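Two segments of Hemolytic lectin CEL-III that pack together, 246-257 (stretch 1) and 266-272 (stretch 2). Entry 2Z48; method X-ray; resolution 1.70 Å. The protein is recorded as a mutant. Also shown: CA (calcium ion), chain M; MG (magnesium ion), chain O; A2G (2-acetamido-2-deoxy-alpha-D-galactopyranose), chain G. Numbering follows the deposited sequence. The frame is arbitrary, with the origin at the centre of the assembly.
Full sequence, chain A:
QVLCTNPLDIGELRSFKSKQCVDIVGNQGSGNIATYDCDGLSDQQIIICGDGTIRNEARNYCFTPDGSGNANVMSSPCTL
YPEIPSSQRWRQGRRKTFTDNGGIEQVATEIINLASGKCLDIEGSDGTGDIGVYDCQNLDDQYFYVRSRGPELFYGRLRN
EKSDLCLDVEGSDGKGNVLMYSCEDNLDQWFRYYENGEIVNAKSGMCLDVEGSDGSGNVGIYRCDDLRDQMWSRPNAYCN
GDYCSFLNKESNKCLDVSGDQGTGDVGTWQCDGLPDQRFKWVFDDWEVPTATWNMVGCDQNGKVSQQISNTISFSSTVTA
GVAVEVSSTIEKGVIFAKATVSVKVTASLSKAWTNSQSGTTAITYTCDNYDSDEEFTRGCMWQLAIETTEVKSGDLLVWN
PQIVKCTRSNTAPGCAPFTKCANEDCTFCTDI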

# COMPACT_ATOMS: atom_id res chain seq x y z
N PHE A 246 -4.35 -20.03 -14.13
CA PHE A 246 -4.84 -19.43 -12.89
C PHE A 246 -6.15 -20.11 -12.57
O PHE A 246 -7.05 -20.12 -13.40
CB PHE A 246 -5.02 -17.91 -13.05
CG PHE A 246 -3.71 -17.18 -13.21
CD1 PHE A 246 -3.04 -17.19 -14.45
CD2 PHE A 246 -3.09 -16.58 -12.13
CE1 PHE A 246 -1.80 -16.57 -14.62
CE2 PHE A 246 -1.86 -15.92 -12.30
CZ PHE A 246 -1.21 -15.93 -13.53
N LEU A 247 -6.23 -20.71 -11.38
CA LEU A 247 -7.42 -21.41 -10.94
C LEU A 247 -8.15 -20.57 -9.91
O LEU A 247 -7.55 -20.03 -8.98
CB LEU A 247 -7.05 -22.76 -10.34
CG LEU A 247 -6.87 -23.93 -11.30
CD1 LEU A 247 -5.61 -23.75 -12.16
CD2 LEU A 247 -6.76 -25.23 -10.53
N ASN A 248 -9.45 -20.44 -10.10
CA ASN A 248 -10.27 -19.65 -9.22
C ASN A 248 -10.47 -20.43 -7.91
O ASN A 248 -10.84 -21.59 -7.96
CB ASN A 248 -11.62 -19.35 -9.89
CG ASN A 248 -12.43 -18.39 -9.07
OD1 ASN A 248 -13.20 -18.81 -8.21
ND2 ASN A 248 -12.25 -17.08 -9.31
N LYS A 249 -10.25 -19.79 -6.76
CA LYS A 249 -10.39 -20.48 -5.46
C LYS A 249 -11.81 -20.89 -5.11
O LYS A 249 -12.01 -21.89 -4.40
CB LYS A 249 -9.71 -19.70 -4.31
CG LYS A 249 -8.19 -19.50 -4.56
CD LYS A 249 -7.37 -19.23 -3.30
CE LYS A 249 -5.95 -18.78 -3.67
NZ LYS A 249 -5.10 -18.79 -2.41
N GLU A 250 -12.80 -20.14 -5.56
CA GLU A 250 -14.20 -20.50 -5.26
C GLU A 250 -14.68 -21.71 -6.07
O GLU A 250 -15.25 -22.65 -5.51
CB GLU A 250 -15.13 -19.30 -5.44
CG GLU A 250 -16.60 -19.59 -5.15
CD GLU A 250 -16.90 -19.93 -3.69
OE1 GLU A 250 -16.02 -19.73 -2.83
OE2 GLU A 250 -18.03 -20.41 -3.42
N SER A 251 -14.42 -21.70 -7.37
CA SER A 251 -14.95 -22.73 -8.27
C SER A 251 -13.94 -23.80 -8.68
O SER A 251 -14.33 -24.86 -9.26
CB SER A 251 -15.48 -22.07 -9.53
OG SER A 251 -14.41 -21.49 -10.26
N ASN A 252 -12.65 -23.55 -8.44
CA ASN A 252 -11.58 -24.41 -8.94
C ASN A 252 -11.52 -24.49 -10.46
O ASN A 252 -10.88 -25.39 -11.03
CB ASN A 252 -11.66 -25.81 -8.34
CG ASN A 252 -11.63 -25.78 -6.82
OD1 ASN A 252 -10.77 -25.13 -6.21
ND2 ASN A 252 -12.56 -26.50 -6.20
N LYS A 253 -12.17 -23.52 -11.12
CA LYS A 253 -12.15 -23.44 -12.56
C LYS A 253 -10.99 -22.56 -13.05
O LYS A 253 -10.52 -21.68 -12.33
CB LYS A 253 -13.48 -22.90 -13.07
CG LYS A 253 -14.60 -23.93 -13.03
CD LYS A 253 -15.92 -23.33 -13.47
CE LYS A 253 -16.99 -24.42 -13.48
NZ LYS A 253 -18.31 -23.87 -13.91
N CYS A 254 -10.52 -22.85 -14.26
CA CYS A 254 -9.40 -22.11 -14.83
C CYS A 254 -9.85 -20.79 -15.47
O CYS A 254 -10.88 -20.73 -16.10
CB CYS A 254 -8.74 -22.98 -15.90
SG CYS A 254 -7.46 -24.04 -15.30
N LEU A 255 -9.04 -19.75 -15.30
CA LEU A 255 -9.13 -18.60 -16.18
C LEU A 255 -9.00 -19.09 -17.63
O LEU A 255 -8.04 -19.80 -17.98
CB LEU A 255 -8.03 -17.60 -15.80
CG LEU A 255 -8.08 -16.24 -16.54
CD1 LEU A 255 -9.33 -15.47 -16.10
CD2 LEU A 255 -6.81 -15.44 -16.29
N ASP A 256 -9.99 -18.74 -18.46
CA ASP A 256 -10.20 -19.38 -19.75
C ASP A 256 -10.52 -18.38 -20.87
O ASP A 256 -11.14 -17.34 -20.63
CB ASP A 256 -11.39 -20.36 -19.64
CG ASP A 256 -11.75 -20.99 -20.98
OD1 ASP A 256 -10.89 -21.72 -21.53
OD2 ASP A 256 -12.89 -20.76 -21.45
N VAL A 257 -10.07 -18.68 -22.08
CA VAL A 257 -10.48 -17.92 -23.25
C VAL A 257 -11.48 -18.81 -23.98
O VAL A 257 -11.27 -20.03 -24.12
CB VAL A 257 -9.30 -17.57 -24.17
CG1 VAL A 257 -9.75 -16.59 -25.27
CG2 VAL A 257 -8.15 -16.92 -23.37
N VAL A 266 -12.98 -13.70 -22.21
CA VAL A 266 -12.36 -14.41 -21.08
C VAL A 266 -13.37 -14.66 -19.96
O VAL A 266 -14.14 -13.77 -19.59
CB VAL A 266 -11.13 -13.62 -20.53
CG1 VAL A 266 -10.67 -14.16 -19.15
CG2 VAL A 266 -9.98 -13.66 -21.54
N GLY A 267 -13.38 -15.90 -19.46
CA GLY A 267 -14.24 -16.27 -18.32
C GLY A 267 -13.56 -17.32 -17.48
O GLY A 267 -12.33 -17.49 -17.58
N THR A 268 -14.33 -18.02 -16.65
CA THR A 268 -13.80 -19.25 -16.05
C THR A 268 -14.47 -20.48 -16.63
O THR A 268 -15.66 -20.44 -17.01
CB THR A 268 -13.92 -19.27 -14.54
OG1 THR A 268 -15.30 -19.13 -14.19
CG2 THR A 268 -13.05 -18.16 -13.89
N TRP A 269 -13.70 -21.57 -16.70
CA TRP A 269 -14.19 -22.81 -17.28
C TRP A 269 -13.41 -23.96 -16.70
O TRP A 269 -12.27 -23.78 -16.25
CB TRP A 269 -13.98 -22.80 -18.79
CG TRP A 269 -14.73 -23.86 -19.53
CD1 TRP A 269 -14.22 -25.01 -20.06
CD2 TRP A 269 -16.13 -23.88 -19.79
NE1 TRP A 269 -15.22 -25.74 -20.66
CE2 TRP A 269 -16.40 -25.07 -20.51
CE3 TRP A 269 -17.19 -23.01 -19.50
CZ2 TRP A 269 -17.69 -25.41 -20.94
CZ3 TRP A 269 -18.48 -23.35 -19.93
CH2 TRP A 269 -18.71 -24.54 -20.65
N GLN A 270 -14.02 -25.14 -16.72
CA GLN A 270 -13.32 -26.38 -16.41
C GLN A 270 -11.92 -26.33 -17.01
O GLN A 270 -11.75 -26.01 -18.21
CB GLN A 270 -14.10 -27.58 -17.00
CG GLN A 270 -13.38 -28.95 -16.90
CD GLN A 270 -12.98 -29.35 -15.48
OE1 GLN A 270 -13.83 -29.44 -14.59
NE2 GLN A 270 -11.68 -29.63 -15.27
N CYS A 271 -10.92 -26.62 -16.19
CA CYS A 271 -9.56 -26.69 -16.72
C CYS A 271 -9.50 -27.82 -17.73
O CYS A 271 -10.08 -28.90 -17.52
CB CYS A 271 -8.51 -26.93 -15.61
SG CYS A 271 -8.38 -25.62 -14.35
N ASP A 272 -8.76 -27.57 -18.81
CA ASP A 272 -8.66 -28.58 -19.87
C ASP A 272 -7.25 -28.81 -20.42
O ASP A 272 -7.08 -29.63 -21.33
CB ASP A 272 -9.70 -28.37 -20.98
CG ASP A 272 -9.55 -27.04 -21.71
OD1 ASP A 272 -8.45 -26.46 -21.69
OD2 ASP A 272 -10.56 -26.60 -22.31
CA CA M . -10.77 -22.38 -23.85
MG MG O . -14.85 -11.52 -20.00
O5 A2G G . -15.51 -23.44 -24.91
C1 A2G G . -14.96 -24.62 -25.51
O1 A2G G . -15.69 -25.77 -25.04
C2 A2G G . -13.45 -24.72 -25.19
N2 A2G G . -12.93 -26.02 -25.67
C3 A2G G . -13.14 -24.61 -23.69
O3 A2G G . -11.71 -24.58 -23.51
C4 A2G G . -13.86 -23.37 -23.11
O4 A2G G . -13.29 -22.16 -23.65
C5 A2G G . -15.34 -23.35 -23.48
C6 A2G G . -15.93 -22.03 -23.04
O6 A2G G . -17.35 -22.12 -23.22
C7 A2G G . -12.57 -26.15 -26.94
O7 A2G G . -12.65 -25.22 -27.73
C8 A2G G . -12.05 -27.50 -27.36
O HOH W 1 -11.34 -27.04 -13.34
O HOH W 2 -17.95 -21.59 -16.01
O HOH W 3 -9.07 -24.03 -23.07

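The three residues most covered by the opposing stretch are Asp256, Cys271 and Thr268, and each illustrates a different rule for holding a short antiparallel pair together.

Asp256 works through its backbone and its side chain at once. Its amide nitrogen donates to Gly267 O over 2.8 Å, and its carbonyl oxygen accepts from Gly267 N over 2.9 Å, so the two residues form a hydrogen-bonded pair. The same Asp256 O lies 3.2 Å from Val266 CA, a CA-H...O contact that fills in beside the bridge. Gly267 puts no side chain on the face it shares with Asp256 and Trp269. On that face Asp256 OD2 comes within 3.5 Å of Trp269 CB, while Asp256 OD1 binds the calcium ion at 2.4 Å. The calcium is also held by Val257 O, at 2.4 Å, and by O3 and O4 of the bound sugar. Asp256 OD2 lies 2.6 Å from A2G O4, and the sugar sits over one face of the Trp269 ring, with A2G C4 3.5 Å from Trp269 CD1. The sheet pairing thus sets the carboxylate and the indole next to each other, and a lectin site uses both.

Cys271 lies beyond the bridged pairs and makes the covalent link: its SG joins Cys254 SG at 2.1 Å, with a chi3 of 94°, close to the relaxed value for a disulfide. Cys254 is tied in by its backbone as well, donating from N to Trp269 O (2.8 Å) and accepting at O from Trp269 N (3.0 Å). Leu247 CG packs 3.8 Å from Cys271 SG, giving the sulfur an apolar neighbour. Water 1 links the stretches, its oxygen lying 2.9 Å from Asn252 O, to which it donates, and 2.9 Å from Cys271 N, from which it accepts.

Thr268 pairs with Leu255 in a non-hydrogen-bonded position, where the CA atoms approach to 4.7 Å. Its CA lies 3.3 Å from Cys254 O, another CA-H...O contact. Its CB meets Lys253 CB at 3.9 Å, so the lysine contributes the start of its aliphatic chain here while its end leads away; there Lys253 NZ donates to water 2, which in turn donates to Thr268 O. On the face shared by Thr268, Leu255, Val257 and Val266, the aliphatic side chains pack together: Leu255 CD1 touches Val266 CG1 at 3.6 Å, and Val257 CG2 lies 4.2 Å from Val266 CG2, while Thr268 OG1 is hydrogen-bonded elsewhere in the structure. Side chains alternate between the faces: Leu255, Val257, Val266 and Thr268 lie on one, and Cys254, Asp256 and Trp269 on the other.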